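PDB 2PKP: methanogen homoaconitase small subunit from Methanocaldococcus jannaschii, which pairs with a large subunit in a heterotetrameric hydro-lyase that converts homocitrate to homoisocitrate through cis-homoaconitate and accepts a broad range of cis-unsaturated tricarboxylates. Local coordinates for residues G5-K9 against T107-G113; F10-T16 against A57-C63; A18-Y24 against H36-I41; G78-V82 against V98-P102; L120-E124 against K135-K140. All coordinates share one frame; numbering follows the deposited sequence.

Contact 1. Residues G5-K9 against T107-G113; sequences GRAHK and TDEIKDG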
# COMPACT_ATOMS: atom_id res chain seq x y z
N GLY A 5 6.19 1.34 9.07
CA GLY A 5 6.11 2.79 9.00
C GLY A 5 6.20 3.44 10.37
O GLY A 5 6.44 2.76 11.37
N ARG A 6 6.00 4.75 10.42
CA ARG A 6 6.06 5.47 11.67
C ARG A 6 4.73 5.38 12.41
O ARG A 6 3.66 5.49 11.81
CB ARG A 6 6.43 6.94 11.43
CG ARG A 6 6.68 7.73 12.71
CD ARG A 6 7.09 9.18 12.43
NE ARG A 6 8.35 9.26 11.71
CZ ARG A 6 9.52 8.80 12.17
NH1 ARG A 6 9.58 8.23 13.36
NH2 ARG A 6 10.61 8.90 11.42
N ALA A 7 4.81 5.18 13.72
CA ALA A 7 3.63 5.06 14.56
C ALA A 7 3.15 6.41 15.08
O ALA A 7 3.95 7.23 15.52
CB ALA A 7 3.94 4.14 15.73
N HIS A 8 1.85 6.65 15.02
CA HIS A 8 1.28 7.89 15.53
C HIS A 8 0.39 7.40 16.66
O HIS A 8 -0.66 6.80 16.42
CB HIS A 8 0.47 8.62 14.46
CG HIS A 8 1.31 9.10 13.31
ND1 HIS A 8 1.58 8.33 12.20
CD2 HIS A 8 1.98 10.27 13.13
CE1 HIS A 8 2.38 9.00 11.39
NE2 HIS A 8 2.64 10.18 11.93
N LYS A 9 0.83 7.64 17.89
CA LYS A 9 0.13 7.16 19.06
C LYS A 9 -0.93 8.06 19.69
O LYS A 9 -0.72 9.25 19.90
CB LYS A 9 1.13 6.75 20.14
CG LYS A 9 0.45 6.13 21.33
CD LYS A 9 1.40 5.45 22.29
CE LYS A 9 0.61 4.56 23.25
NZ LYS A 9 1.48 3.81 24.17
N THR A 107 -0.67 -1.87 23.08
CA THR A 107 -0.04 -0.66 22.59
C THR A 107 0.71 0.16 23.62
O THR A 107 1.29 1.19 23.27
CB THR A 107 -1.05 0.24 21.86
OG1 THR A 107 -2.11 0.59 22.76
CG2 THR A 107 -1.62 -0.48 20.66
N ASP A 108 0.71 -0.26 24.88
CA ASP A 108 1.49 0.48 25.88
C ASP A 108 2.97 0.26 25.51
O ASP A 108 3.84 1.03 25.92
CB ASP A 108 1.24 -0.05 27.30
CG ASP A 108 -0.16 0.26 27.82
OD1 ASP A 108 -0.82 1.19 27.30
OD2 ASP A 108 -0.60 -0.44 28.76
N GLU A 109 3.24 -0.79 24.73
CA GLU A 109 4.59 -1.13 24.32
C GLU A 109 5.09 -0.24 23.18
O GLU A 109 6.26 -0.29 22.82
CB GLU A 109 4.67 -2.59 23.86
CG GLU A 109 4.31 -3.63 24.92
CD GLU A 109 5.35 -3.73 26.04
OE1 GLU A 109 6.43 -3.13 25.92
OE2 GLU A 109 5.08 -4.44 27.04
N ILE A 110 4.19 0.55 22.62
CA ILE A 110 4.54 1.42 21.50
C ILE A 110 4.43 2.90 21.85
O ILE A 110 3.44 3.34 22.45
CB ILE A 110 3.63 1.13 20.28
CG1 ILE A 110 3.70 -0.37 19.94
CG2 ILE A 110 4.07 1.98 19.10
CD1 ILE A 110 2.67 -0.81 18.89
N LYS A 111 5.44 3.67 21.46
CA LYS A 111 5.48 5.10 21.73
C LYS A 111 5.31 5.87 20.44
O LYS A 111 5.63 5.36 19.36
CB LYS A 111 6.80 5.49 22.39
CG LYS A 111 7.03 4.86 23.75
CD LYS A 111 5.99 5.33 24.75
CE LYS A 111 6.27 4.80 26.15
NZ LYS A 111 5.33 5.36 27.17
N ASP A 112 4.83 7.10 20.55
CA ASP A 112 4.64 7.94 19.38
C ASP A 112 5.98 8.11 18.69
O ASP A 112 7.00 8.28 19.35
CB ASP A 112 4.09 9.31 19.78
CG ASP A 112 3.71 10.15 18.59
OD1 ASP A 112 2.83 9.72 17.81
OD2 ASP A 112 4.29 11.25 18.41
N GLY A 113 5.98 8.02 17.36
CA GLY A 113 7.22 8.17 16.61
C GLY A 113 8.04 6.90 16.45
O GLY A 113 9.05 6.90 15.75
O HOH W 1 4.98 10.50 15.12
O HOH W 2 0.08 3.36 26.31
O HOH W 3 3.14 3.72 26.93

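Contact 2. Residues F10-T16 against A57-C63; sequences FGDDVDT and AGENFGC. With ZN (zinc ion), chain B.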
# COMPACT_ATOMS: atom_id res chain seq x y z
N PHE A 10 -2.06 7.44 20.01
CA PHE A 10 -3.20 8.12 20.63
C PHE A 10 -3.63 7.29 21.84
O PHE A 10 -3.19 6.15 22.01
CB PHE A 10 -4.34 8.22 19.62
CG PHE A 10 -3.99 9.01 18.39
CD1 PHE A 10 -4.25 10.38 18.34
CD2 PHE A 10 -3.38 8.40 17.30
CE1 PHE A 10 -3.91 11.13 17.21
CE2 PHE A 10 -3.04 9.14 16.17
CZ PHE A 10 -3.30 10.51 16.12
N GLY A 11 -4.48 7.88 22.69
CA GLY A 11 -4.93 7.19 23.88
C GLY A 11 -6.17 6.32 23.76
O GLY A 11 -6.43 5.72 22.71
N ASP A 12 -6.93 6.24 24.84
CA ASP A 12 -8.15 5.44 24.89
C ASP A 12 -9.36 6.19 24.36
O ASP A 12 -9.38 7.42 24.29
CB ASP A 12 -8.47 5.00 26.33
CG ASP A 12 -7.42 4.08 26.92
OD1 ASP A 12 -6.96 3.16 26.21
OD2 ASP A 12 -7.06 4.27 28.10
N ASP A 13 -10.37 5.42 23.97
CA ASP A 13 -11.63 5.94 23.48
C ASP A 13 -11.58 6.99 22.38
O ASP A 13 -12.30 7.99 22.44
CB ASP A 13 -12.45 6.49 24.65
CG ASP A 13 -13.92 6.56 24.34
OD1 ASP A 13 -14.48 5.52 23.94
OD2 ASP A 13 -14.53 7.65 24.50
N VAL A 14 -10.73 6.78 21.38
CA VAL A 14 -10.65 7.71 20.27
C VAL A 14 -11.87 7.43 19.40
O VAL A 14 -11.88 6.47 18.63
CB VAL A 14 -9.39 7.49 19.44
CG1 VAL A 14 -9.38 8.43 18.25
CG2 VAL A 14 -8.15 7.69 20.30
N ASP A 15 -12.90 8.26 19.52
CA ASP A 15 -14.14 8.05 18.77
C ASP A 15 -14.16 8.59 17.35
O ASP A 15 -13.26 9.32 16.94
CB ASP A 15 -15.34 8.63 19.54
CG ASP A 15 -15.28 10.14 19.68
OD1 ASP A 15 -15.24 10.84 18.65
OD2 ASP A 15 -15.29 10.62 20.83
N THR A 16 -15.20 8.21 16.61
CA THR A 16 -15.35 8.63 15.22
C THR A 16 -15.29 10.14 15.01
O THR A 16 -14.79 10.59 13.98
CB THR A 16 -16.67 8.09 14.63
OG1 THR A 16 -17.76 8.44 15.48
CG2 THR A 16 -16.61 6.57 14.48
N ALA A 57 -3.32 3.11 18.91
CA ALA A 57 -4.18 3.65 19.95
C ALA A 57 -4.43 2.72 21.11
O ALA A 57 -4.00 1.56 21.12
CB ALA A 57 -5.51 4.08 19.34
N GLY A 58 -5.15 3.24 22.10
CA GLY A 58 -5.46 2.46 23.29
C GLY A 58 -6.72 1.64 23.14
O GLY A 58 -6.96 1.01 22.11
N GLU A 59 -7.55 1.66 24.18
CA GLU A 59 -8.79 0.89 24.18
C GLU A 59 -9.92 1.55 23.39
O GLU A 59 -9.96 2.77 23.23
CB GLU A 59 -9.27 0.68 25.62
CG GLU A 59 -8.29 -0.04 26.51
CD GLU A 59 -8.32 -1.54 26.30
OE1 GLU A 59 -8.76 -1.99 25.23
OE2 GLU A 59 -7.88 -2.28 27.21
N ASN A 60 -10.80 0.70 22.88
CA ASN A 60 -12.00 1.15 22.18
C ASN A 60 -11.81 2.16 21.05
O ASN A 60 -12.56 3.13 20.95
CB ASN A 60 -12.97 1.69 23.24
CG ASN A 60 -14.38 1.86 22.72
OD1 ASN A 60 -14.87 1.04 21.95
ND2 ASN A 60 -15.04 2.91 23.17
N PHE A 61 -10.84 1.92 20.18
CA PHE A 61 -10.60 2.82 19.05
C PHE A 61 -11.78 2.77 18.08
O PHE A 61 -12.32 1.70 17.79
CB PHE A 61 -9.32 2.42 18.31
CG PHE A 61 -8.95 3.36 17.19
CD1 PHE A 61 -8.25 4.53 17.45
CD2 PHE A 61 -9.31 3.08 15.88
CE1 PHE A 61 -7.91 5.41 16.43
CE2 PHE A 61 -8.99 3.95 14.84
CZ PHE A 61 -8.28 5.12 15.12
N GLY A 62 -12.16 3.94 17.56
CA GLY A 62 -13.26 4.00 16.61
C GLY A 62 -14.62 4.03 17.29
O GLY A 62 -15.65 3.86 16.65
N CYS A 63 -14.61 4.26 18.60
CA CYS A 63 -15.83 4.31 19.39
C CYS A 63 -16.89 5.24 18.82
O CYS A 63 -16.59 6.26 18.20
CB CYS A 63 -15.51 4.76 20.81
SG CYS A 63 -16.99 5.03 21.82
ZN ZN B . -16.34 6.29 23.47
O HOH W 4 -8.71 4.61 21.29
O HOH W 5 -16.58 8.11 22.76

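Contact 3. Residues A18-Y24 against H36-I41; sequences AIIPGPY and HCMAGI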
# COMPACT_ATOMS: atom_id res chain seq x y z
N ALA A 18 -13.52 12.24 16.73
CA ALA A 18 -12.13 12.64 16.88
C ALA A 18 -11.41 12.26 15.59
O ALA A 18 -10.56 12.99 15.10
CB ALA A 18 -11.50 11.91 18.06
N ILE A 19 -11.79 11.11 15.04
CA ILE A 19 -11.19 10.61 13.81
C ILE A 19 -11.56 11.47 12.60
O ILE A 19 -10.71 11.80 11.77
CB ILE A 19 -11.63 9.14 13.55
CG1 ILE A 19 -11.06 8.24 14.66
CG2 ILE A 19 -11.15 8.67 12.18
CD1 ILE A 19 -11.58 6.82 14.61
N ILE A 20 -12.83 11.84 12.51
CA ILE A 20 -13.31 12.67 11.41
C ILE A 20 -14.53 13.46 11.89
O ILE A 20 -15.66 12.99 11.79
CB ILE A 20 -13.66 11.81 10.16
CG1 ILE A 20 -14.16 12.71 9.02
CG2 ILE A 20 -14.70 10.76 10.51
CD1 ILE A 20 -13.11 13.63 8.45
N PRO A 21 -14.31 14.66 12.43
CA PRO A 21 -15.37 15.54 12.93
C PRO A 21 -16.61 15.59 12.05
O PRO A 21 -16.52 15.70 10.83
CB PRO A 21 -14.67 16.88 13.04
CG PRO A 21 -13.29 16.47 13.48
CD PRO A 21 -12.99 15.31 12.56
N GLY A 22 -17.78 15.52 12.70
CA GLY A 22 -19.05 15.55 11.99
C GLY A 22 -19.22 16.58 10.89
O GLY A 22 -19.74 16.25 9.83
N PRO A 23 -18.78 17.84 11.09
CA PRO A 23 -18.93 18.86 10.05
C PRO A 23 -18.33 18.53 8.69
O PRO A 23 -18.84 18.97 7.66
CB PRO A 23 -18.30 20.10 10.69
CG PRO A 23 -17.28 19.52 11.62
CD PRO A 23 -18.05 18.38 12.25
N TYR A 24 -17.25 17.75 8.67
CA TYR A 24 -16.61 17.39 7.41
C TYR A 24 -17.36 16.31 6.65
O TYR A 24 -17.09 16.07 5.48
CB TYR A 24 -15.17 16.93 7.66
CG TYR A 24 -14.31 17.94 8.38
CD1 TYR A 24 -13.90 17.72 9.69
CD2 TYR A 24 -13.90 19.11 7.75
CE1 TYR A 24 -13.09 18.63 10.36
CE2 TYR A 24 -13.09 20.04 8.40
CZ TYR A 24 -12.69 19.79 9.71
OH TYR A 24 -11.88 20.69 10.37
N HIS A 36 -8.63 15.55 6.94
CA HIS A 36 -9.00 15.93 8.30
C HIS A 36 -9.00 14.73 9.25
O HIS A 36 -9.67 14.75 10.28
CB HIS A 36 -10.36 16.62 8.31
CG HIS A 36 -10.35 17.92 7.56
ND1 HIS A 36 -10.70 18.02 6.23
CD2 HIS A 36 -9.94 19.16 7.93
CE1 HIS A 36 -10.51 19.25 5.82
NE2 HIS A 36 -10.05 19.97 6.83
N CYS A 37 -8.24 13.71 8.89
CA CYS A 37 -8.14 12.51 9.70
C CYS A 37 -7.53 12.85 11.06
O CYS A 37 -6.50 13.52 11.14
CB CYS A 37 -7.28 11.46 8.99
SG CYS A 37 -7.23 9.87 9.84
N MET A 38 -8.18 12.38 12.12
CA MET A 38 -7.72 12.61 13.50
C MET A 38 -7.74 14.09 13.90
O MET A 38 -7.23 14.45 14.97
CB MET A 38 -6.30 12.08 13.71
CG MET A 38 -6.08 10.65 13.24
SD MET A 38 -7.30 9.53 13.92
CE MET A 38 -6.81 9.48 15.63
N ALA A 39 -8.33 14.94 13.07
CA ALA A 39 -8.38 16.38 13.36
C ALA A 39 -9.12 16.67 14.65
O ALA A 39 -8.96 17.74 15.23
CB ALA A 39 -9.04 17.12 12.20
N GLY A 40 -9.93 15.71 15.10
CA GLY A 40 -10.69 15.88 16.32
C GLY A 40 -9.83 15.96 17.58
O GLY A 40 -10.24 16.56 18.56
N ILE A 41 -8.65 15.34 17.56
CA ILE A 41 -7.78 15.38 18.72
C ILE A 41 -6.37 15.88 18.40
O ILE A 41 -5.66 16.35 19.29
CB ILE A 41 -7.68 13.99 19.40
CG1 ILE A 41 -7.42 12.90 18.37
CG2 ILE A 41 -8.96 13.71 20.17
CD1 ILE A 41 -7.33 11.51 18.98

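Contact 4. Residues G78-V82 against V98-P102; sequences GIKAV and VGLIP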
# COMPACT_ATOMS: atom_id res chain seq x y z
N GLY A 78 -3.26 6.90 3.40
CA GLY A 78 -2.22 5.96 3.03
C GLY A 78 -1.90 5.03 4.18
O GLY A 78 -0.85 4.38 4.19
N ILE A 79 -2.79 4.97 5.17
CA ILE A 79 -2.61 4.12 6.34
C ILE A 79 -3.29 2.77 6.09
O ILE A 79 -4.50 2.70 5.89
CB ILE A 79 -3.20 4.79 7.59
CG1 ILE A 79 -2.40 6.06 7.90
CG2 ILE A 79 -3.18 3.82 8.77
CD1 ILE A 79 -2.98 6.90 9.02
N LYS A 80 -2.49 1.71 6.11
CA LYS A 80 -2.99 0.36 5.86
C LYS A 80 -3.44 -0.39 7.11
O LYS A 80 -4.20 -1.35 7.01
CB LYS A 80 -1.91 -0.47 5.14
CG LYS A 80 -2.31 -1.90 4.83
CD LYS A 80 -3.47 -1.97 3.84
CE LYS A 80 -3.76 -3.40 3.43
NZ LYS A 80 -4.84 -3.47 2.40
N ALA A 81 -2.98 0.04 8.28
CA ALA A 81 -3.36 -0.63 9.51
C ALA A 81 -3.44 0.28 10.72
O ALA A 81 -2.81 1.33 10.79
CB ALA A 81 -2.38 -1.78 9.79
N VAL A 82 -4.24 -0.16 11.69
CA VAL A 82 -4.41 0.55 12.93
C VAL A 82 -4.15 -0.47 14.01
O VAL A 82 -4.72 -1.56 13.99
CB VAL A 82 -5.85 1.08 13.10
CG1 VAL A 82 -6.02 1.74 14.45
CG2 VAL A 82 -6.16 2.07 11.99
N VAL A 98 -13.42 -1.95 4.05
CA VAL A 98 -12.74 -1.02 3.14
C VAL A 98 -11.28 -1.41 2.95
O VAL A 98 -10.53 -0.73 2.27
CB VAL A 98 -12.76 0.46 3.65
CG1 VAL A 98 -14.20 0.96 3.74
CG2 VAL A 98 -12.04 0.57 4.98
N GLY A 99 -10.88 -2.52 3.57
CA GLY A 99 -9.50 -2.97 3.43
C GLY A 99 -8.52 -2.39 4.43
O GLY A 99 -7.31 -2.47 4.24
N LEU A 100 -9.03 -1.79 5.51
CA LEU A 100 -8.17 -1.21 6.54
C LEU A 100 -7.98 -2.31 7.59
O LEU A 100 -8.95 -2.81 8.15
CB LEU A 100 -8.84 0.01 7.17
CG LEU A 100 -8.10 0.75 8.29
CD1 LEU A 100 -6.74 1.23 7.79
CD2 LEU A 100 -8.95 1.92 8.78
N ILE A 101 -6.73 -2.66 7.87
CA ILE A 101 -6.44 -3.73 8.82
C ILE A 101 -6.40 -3.37 10.30
O ILE A 101 -5.54 -2.61 10.75
CB ILE A 101 -5.10 -4.42 8.47
CG1 ILE A 101 -5.12 -4.89 7.01
CG2 ILE A 101 -4.86 -5.61 9.40
CD1 ILE A 101 -3.75 -5.27 6.47
N PRO A 102 -7.33 -3.92 11.08
CA PRO A 102 -7.37 -3.64 12.52
C PRO A 102 -6.51 -4.71 13.20
O PRO A 102 -6.77 -5.91 13.07
CB PRO A 102 -8.85 -3.80 12.87
CG PRO A 102 -9.56 -4.07 11.54
CD PRO A 102 -8.51 -4.70 10.68

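Contact 5. Residues L120-E124 against K135-K140; sequences LDKEE and KCETPK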
# COMPACT_ATOMS: atom_id res chain seq x y z
N LEU A 120 2.15 -9.63 9.30
CA LEU A 120 0.85 -10.28 9.37
C LEU A 120 0.90 -11.80 9.37
O LEU A 120 0.00 -12.46 9.90
CB LEU A 120 -0.04 -9.79 8.21
CG LEU A 120 -0.23 -8.27 8.17
CD1 LEU A 120 -1.08 -7.88 6.96
CD2 LEU A 120 -0.89 -7.80 9.45
N ASP A 121 1.95 -12.38 8.80
CA ASP A 121 2.06 -13.83 8.78
C ASP A 121 2.54 -14.39 10.11
O ASP A 121 2.07 -15.43 10.55
CB ASP A 121 3.00 -14.28 7.65
CG ASP A 121 2.38 -14.10 6.27
OD1 ASP A 121 1.16 -14.34 6.13
OD2 ASP A 121 3.10 -13.72 5.33
N LYS A 122 3.46 -13.68 10.77
CA LYS A 122 3.97 -14.14 12.06
C LYS A 122 3.12 -13.60 13.21
O LYS A 122 3.20 -14.10 14.33
CB LYS A 122 5.41 -13.67 12.27
CG LYS A 122 6.43 -14.16 11.25
CD LYS A 122 7.82 -13.73 11.70
CE LYS A 122 8.88 -14.02 10.65
NZ LYS A 122 10.23 -13.58 11.12
N GLU A 123 2.31 -12.58 12.92
CA GLU A 123 1.47 -11.94 13.92
C GLU A 123 2.33 -11.36 15.05
O GLU A 123 2.14 -11.65 16.23
CB GLU A 123 0.45 -12.92 14.48
CG GLU A 123 -0.65 -13.24 13.50
CD GLU A 123 -1.78 -13.99 14.13
OE1 GLU A 123 -1.57 -15.17 14.50
OE2 GLU A 123 -2.88 -13.41 14.27
N GLU A 124 3.29 -10.55 14.64
CA GLU A 124 4.20 -9.89 15.56
C GLU A 124 4.39 -8.49 15.04
O GLU A 124 4.23 -8.22 13.85
CB GLU A 124 5.57 -10.56 15.57
CG GLU A 124 5.57 -12.04 15.83
CD GLU A 124 6.98 -12.58 15.90
OE1 GLU A 124 7.76 -12.32 14.96
OE2 GLU A 124 7.30 -13.27 16.89
N LYS A 135 3.64 -9.54 20.45
CA LYS A 135 2.66 -10.33 19.72
C LYS A 135 1.44 -9.46 19.43
O LYS A 135 1.17 -8.49 20.14
CB LYS A 135 2.21 -11.55 20.53
CG LYS A 135 3.28 -12.62 20.68
CD LYS A 135 2.72 -13.85 21.36
CE LYS A 135 3.77 -14.95 21.46
NZ LYS A 135 3.24 -16.10 22.25
N CYS A 136 0.72 -9.81 18.37
CA CYS A 136 -0.50 -9.10 18.01
C CYS A 136 -1.47 -10.14 17.49
O CYS A 136 -1.11 -11.30 17.25
CB CYS A 136 -0.24 -8.03 16.94
SG CYS A 136 0.27 -8.65 15.30
N GLU A 137 -2.72 -9.73 17.32
CA GLU A 137 -3.74 -10.62 16.81
C GLU A 137 -4.32 -9.95 15.57
O GLU A 137 -4.81 -8.81 15.63
CB GLU A 137 -4.83 -10.84 17.85
CG GLU A 137 -6.09 -11.48 17.28
CD GLU A 137 -7.05 -11.97 18.35
OE1 GLU A 137 -7.30 -11.21 19.31
OE2 GLU A 137 -7.55 -13.11 18.23
N THR A 138 -4.23 -10.65 14.45
CA THR A 138 -4.74 -10.14 13.19
C THR A 138 -6.10 -10.78 12.91
O THR A 138 -6.48 -11.77 13.53
CB THR A 138 -3.79 -10.49 12.04
OG1 THR A 138 -3.72 -11.91 11.90
CG2 THR A 138 -2.39 -9.94 12.33
N PRO A 139 -6.86 -10.22 11.96
CA PRO A 139 -8.17 -10.77 11.62
C PRO A 139 -8.06 -12.19 11.05
O PRO A 139 -7.07 -12.53 10.40
CB PRO A 139 -8.71 -9.77 10.60
CG PRO A 139 -8.04 -8.48 10.98
CD PRO A 139 -6.63 -8.95 11.25
N LYS A 140 -9.08 -13.00 11.29
CA LYS A 140 -9.11 -14.38 10.81
C LYS A 140 -10.39 -14.61 10.01
O LYS A 140 -11.18 -13.70 9.80
CB LYS A 140 -9.09 -15.35 11.98
CG LYS A 140 -7.89 -15.24 12.90
CD LYS A 140 -6.62 -15.71 12.22
CE LYS A 140 -5.47 -15.75 13.21
NZ LYS A 140 -5.30 -14.44 13.88

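Contact 1. Residues G5-K9 against T107-G113
The C-terminal half of strand 2-9, a central strand of the mixed sheet, is met here by the loop that leads from strand 101-104 into strand 115-119, and K9 and D112 each cross the gap to grip backbone of the other segment. With CG anti to its backbone N (chi1 -175°) and the rest of the chain extended, K9 runs alongside the loop and delivers NZ to two carbonyls, I110 O at 2.6 Å and T107 O at 2.8 Å. The first is met almost end-on. The second also accepts I110 N, the two donors lying on opposite faces of the T107 carbonyl plane, so the carbonyl at the start of the 3-10 segment 107-109 is held by K9 as well as by I110 N. A water that accepts from K9 NZ donates to D108 OD1, whose carboxylate has its ionic partner in K85. D112 reaches the strand with OD1, which takes K9 N on its anti lone pair, 2.9 Å away, while G113 N binds A7 O. G113 has a positive phi (86°), at which a side chain would press on the preceding carbonyl. Between these polar ends the A7 methyl faces the loop and packs on I110 CG2, its CB 4.0 Å from that branch.

Contact 2. Residues F10-T16 against A57-C63
Zinc joins the two segments directly: D13 grips it with both carboxylate oxygens, OD1 at 2.1 Å and OD2 at 2.5 Å, C63 SG binds at 2.2 Å and a water completes the modelled ligands. The D13 carboxylate stands anti to the backbone N (chi1 -158°), which carries OD1 to the metal and also within 2.8 Å of N60 ND2. That amide lies beside the carboxylate, the two planes 20° apart, and meets OD1 nearly along its C-O bond, though the hydrogen bond is bent (135°). An alanine in place of N60 would probably leave OD1 without this second-shell donor and the carboxylate freer to turn about the metal. Further out, the backbones position these ligands. D13 N donates to E59 O, G62 N to V14 O and T16 N to C63 O, while D12 OD1 takes E59 N in a straight 2.6 Å bond. V14 CB packs obliquely on the F61 ring, 3.7 Å from CD1. D15 caps the following helix through A18 N, and the type II turn N60-C63 ends at the metal ligand C63. Two loops leaving the C-terminal ends of neighbouring parallel strands, 2-9 and 54-57, thus build the metal site of this aconitase swivel-type domain.

Contact 3. Residues A18-Y24 against H36-I41
Y24 and H36 set their rings against each other with matching first torsions: each CG is anti to its own carbonyl carbon (chi1 -57° and -64°), and the two side chains cross at about a right angle. The result is an offset stack, centroids 3.9 Å apart and planes 16° from parallel. H36 CG sits over the centre of the tyrosine ring, H36 CB adds a CH-pi contact on the same face, and Y24 CE2 lies 3.3 Å from H36 CD2. On the other tyrosine face P23 CG approaches toward the rim, while P21 CG lies at the ring edge. An alanine at Y24 would probably leave the H36 ring without its stacking partner, held more loosely. Y24 opens the YLRT motif; the side chain of R26, critical for substrate specificity, is about 7 Å from that of Y24. The C-terminal end of helix 16-19 is bound to the type II turn H36-A39 and the residue after it: I19 O accepts M38 N at 2.6 Å and A18 O accepts G40 N at 2.8 Å. At G40 a side chain would strike A18 CA. I19 CG1 lies alongside M38 SD, 4.0 Å away, and A18 CB rests on I41 CG2.

Contact 4. Residues G78-V82 against V98-P102
V82 N donates to I101 O at 2.9 Å, the shortest polar bond across this contact, and I101 N in turn donates to K80 O. I101 is thus gripped at both its N and its O by the residues flanking A81, as expected where two parallel strands begin to run together. The same I101 O is approached by A81 CA, 3.2 Å away, in a CA-H...O contact. A81 CB faces I101 CB at 4.0 Å on one face of the sheet. K80, with CG anti to the backbone N (chi1 180°) and a bend at chi2, carries its aliphatic chain across I101, where K80 CE lies 3.6 Å from I101 CD1, and places NZ in the plane of the G99 carbonyl, 3.2 Å from G99 O. L100 brings CD1 to 3.3 Å from I79 O, while its CD2 meets V82 CG2, on the face carrying V82 and P102. G99, just past helix 89-98, forms the Schellman motif that terminates it, with phi 87°. The contact joins the two parallel strands of the beta-alpha-beta crossover made by strand 81-84, helix 89-98 and strand 101-104. L100 and V82 pack on I74 of helix 68-75, and P102 on Y92, A95 and I96 of helix 89-98; K80, A81 and I101 instead lie against I3 of strand 2-9, and E51 of the second subunit forms a weak, long ion pair with K80.

Contact 5. Residues L120-E124 against K135-K140
A surface salt bridge and hydrogen-bond network centred on the E123 carboxylate ties the turn between strands 115-119 and 124-127 to the segment leaving strand 132-135. E123 OE2 accepts three bonds from the opposite segment. T138 N reaches E123 OE2 on its anti lone pair at 3.1 Å in a nearly straight bond (173°), T138 OG1 comes from above the carboxylate plane at 2.9 Å, and K140 NZ arrives at 2.7 Å on the syn side, but tilted out of that plane, to make a salt bridge. K140 bends at chi2 and chi4, and its ammonium also donates to T138 O, so the lysine clasps its own segment while it holds the glutamate. These bonds are likely to keep E123 ionised and its carboxylate fixed in rotation. Backbone contact is slighter: C136 N donates to E123 O at 3.2 Å, next to the non-hydrogen-bonded antiparallel pair E124 and K135. E123 and E124 together face D119 in a G1 beta bulge. Beside the polar network L120 CD2 packs on T138 CG2, 3.9 Å away. Inward, L120 rests on I101 and I103 of strand 101-104, C136 also touches I103, and P139 packs on Y92 and I96 of helix 89-98.

Contact 4 is the buried one, its centre about 3 Å from that of the chain, and relies on parallel-strand bonds and apolar packing. Contact 5 lies at the surface, where a salt bridge leads; the two meet through I101 with L120 and P102 with P139. Contacts 1, 2 and 3 are partly buried. Contacts 1 and 2 share the A57-T107 link; contact 1 lies on strand 2-9 and contact 2 on the loop that follows it, and lysine-to-carbonyl bonds dominate the first and metal ligation the second. Contact 3, nested within the loop closed by contact 2, adds ring stacking and touches it where F10 meets M38 and I41. F61 joins contact 2 to V82 of contact 4.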